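Local coordinates for Proline/betaine transporter, RALF (Rickettsia prowazekii str. Madrid E, PDB 4D7R), which probably acts as a guanine-nucleotide exchange factor, here as an engineered chimera of a Rickettsia Sec7 domain and a Legionella capping domain, at residues 99-102 and 103-107. Residues are numbered along the deposited sequence; the frame is centred on the assembly and turned at random.
Sequences ESFT and KQFDF
The ring of Phe105 turns its edge toward the face of Phe101 in an offset edge-to-face pair, with planes at 74° and centroids 5.4 Å apart. Closest are Phe105 CE1 and Phe101 CE2, 3.5 Å from each other. In Phe101 a chi1 of 172° sets CG beside the carbonyl carbon and sends the ring outward from the helix, where CE2 meets Phe105. Two residues earlier, on the exposed side of the helix, Glu99 and Lys103 run side by side and end in a salt bridge, Lys103 NZ lying 3.0 Å from Glu99 OE2 on the anti lone pair of that oxygen. The lysine chain is extended up to CE, and a bend at chi4 (63°) turns NZ toward the carboxylate. A water accepts from Lys103 NZ and donates to Glu99 O at 2.7 Å, so the long, flexible lysine ties both side chain and backbone of Glu99.

This is the C-terminal end of helix 92-103 in the Rickettsia-derived, largely helical Sec7 domain, where the backbone pattern changes. Lys103 N still bonds to Glu99 O, as in an alpha-helix, but Gln104 N bonds to Phe101 O at 3.1 Å and keeps just a weak bond to Ser100 O. Phe105 N then reaches Thr102 O, also at 3.1 Å; this tightened, i to i+3 spacing winds up the last turn before Phe105 adopts an extended backbone and leads the chain away.

Bulky, apolar phenylalanines suit the buried side: Phe119 of helix 112-121 touches Phe101 and meets Phe105 edge-to-face, while Tyr72 of helix 63-73 makes another edge-to-face pair with Phe105. Thr102 suits a buried place because its hydroxyl finds partners in Leu98 O, one turn back, and Ser138 OG of helix 129-146, and His142 NE2 bonds to Phe105 O.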
loop_
_atom_site.group_PDB
_atom_site.type_symbol
_atom_site.label_atom_id
_atom_site.label_comp_id
_atom_site.label_asym_id
_atom_site.label_seq_id
_atom_site.Cartn_x
_atom_site.Cartn_y
_atom_site.Cartn_z
ATOM N N GLU A 99 12.126 -1.269 -8.990
ATOM C CA GLU A 99 12.465 -1.472 -10.389
ATOM C C GLU A 99 13.514 -2.585 -10.557
ATOM O O GLU A 99 13.304 -3.482 -11.374
ATOM C CB GLU A 99 12.917 -0.164 -11.046
ATOM C CG GLU A 99 13.028 -0.337 -12.549
ATOM C CD GLU A 99 13.512 0.849 -13.358
ATOM O OE1 GLU A 99 13.559 1.979 -12.821
ATOM O OE2 GLU A 99 13.822 0.643 -14.553
ATOM N N SER A 100 14.584 -2.577 -9.727
ATOM C CA SER A 100 15.634 -3.593 -9.757
ATOM C C SER A 100 15.098 -4.983 -9.305
ATOM O O SER A 100 15.498 -6.028 -9.854
ATOM C CB SER A 100 16.816 -3.144 -8.901
ATOM O OG SER A 100 17.941 -3.998 -9.055
ATOM N N PHE A 101 14.176 -4.981 -8.322
ATOM C CA PHE A 101 13.600 -6.221 -7.775
ATOM C C PHE A 101 12.787 -6.914 -8.852
ATOM O O PHE A 101 12.981 -8.097 -9.126
ATOM C CB PHE A 101 12.755 -5.914 -6.521
ATOM C CG PHE A 101 11.963 -7.076 -5.975
ATOM C CD1 PHE A 101 12.554 -8.003 -5.127
ATOM C CD2 PHE A 101 10.632 -7.273 -6.349
ATOM C CE1 PHE A 101 11.839 -9.111 -4.670
ATOM C CE2 PHE A 101 9.906 -8.371 -5.865
ATOM C CZ PHE A 101 10.517 -9.288 -5.042
ATOM N N THR A 102 11.908 -6.156 -9.510
ATOM C CA THR A 102 11.079 -6.719 -10.555
ATOM C C THR A 102 11.935 -7.272 -11.699
ATOM O O THR A 102 11.607 -8.333 -12.219
ATOM C CB THR A 102 9.983 -5.731 -10.941
ATOM O OG1 THR A 102 9.300 -5.405 -9.729
ATOM C CG2 THR A 102 8.989 -6.331 -11.894
ATOM N N LYS A 103 13.086 -6.622 -11.990
ATOM C CA LYS A 103 14.016 -7.059 -13.045
ATOM C C LYS A 103 14.646 -8.434 -12.802
ATOM O O LYS A 103 14.976 -9.120 -13.767
ATOM C CB LYS A 103 15.049 -5.975 -13.377
ATOM C CG LYS A 103 14.489 -4.971 -14.390
ATOM C CD LYS A 103 15.396 -3.754 -14.593
ATOM C CE LYS A 103 14.913 -2.842 -15.707
ATOM N NZ LYS A 103 13.582 -2.243 -15.423
ATOM N N GLN A 104 14.726 -8.875 -11.530
ATOM C CA GLN A 104 15.242 -10.195 -11.143
ATOM C C GLN A 104 14.355 -11.332 -11.720
ATOM O O GLN A 104 14.834 -12.446 -11.956
ATOM C CB GLN A 104 15.254 -10.313 -9.612
ATOM C CG GLN A 104 16.294 -9.419 -8.892
ATOM C CD GLN A 104 17.651 -10.071 -8.787
ATOM O OE1 GLN A 104 17.829 -11.273 -9.037
ATOM N NE2 GLN A 104 18.666 -9.281 -8.481
ATOM N N PHE A 105 13.066 -11.065 -11.912
ATOM C CA PHE A 105 12.139 -12.080 -12.452
ATOM C C PHE A 105 12.335 -12.258 -13.952
ATOM O O PHE A 105 12.422 -11.280 -14.691
ATOM C CB PHE A 105 10.680 -11.669 -12.204
ATOM C CG PHE A 105 10.238 -11.673 -10.764
ATOM C CD1 PHE A 105 10.571 -10.617 -9.910
ATOM C CD2 PHE A 105 9.464 -12.713 -10.261
ATOM C CE1 PHE A 105 10.140 -10.609 -8.586
ATOM C CE2 PHE A 105 9.045 -12.707 -8.929
ATOM C CZ PHE A 105 9.358 -11.643 -8.111
ATOM N N ASP A 106 12.374 -13.501 -14.399
ATOM C CA ASP A 106 12.466 -13.805 -15.821
ATOM C C ASP A 106 11.033 -14.135 -16.297
ATOM O O ASP A 106 10.484 -15.169 -15.935
ATOM C CB ASP A 106 13.435 -14.972 -16.073
ATOM C CG ASP A 106 13.540 -15.380 -17.533
ATOM O OD1 ASP A 106 13.293 -14.517 -18.417
ATOM O OD2 ASP A 106 13.877 -16.554 -17.795
ATOM N N PHE A 107 10.412 -13.209 -17.040
ATOM C CA PHE A 107 9.050 -13.384 -17.539
ATOM C C PHE A 107 9.058 -13.607 -19.054
ATOM O O PHE A 107 7.990 -13.583 -19.660
ATOM C CB PHE A 107 8.201 -12.135 -17.216
ATOM C CG PHE A 107 7.896 -11.896 -15.753
ATOM C CD1 PHE A 107 7.685 -12.962 -14.882
ATOM C CD2 PHE A 107 7.751 -10.610 -15.265
ATOM C CE1 PHE A 107 7.387 -12.738 -13.533
ATOM C CE2 PHE A 107 7.422 -10.388 -13.922
ATOM C CZ PHE A 107 7.233 -11.455 -13.071
HETATM O O HOH W 1 11.550 -3.403 -13.467
#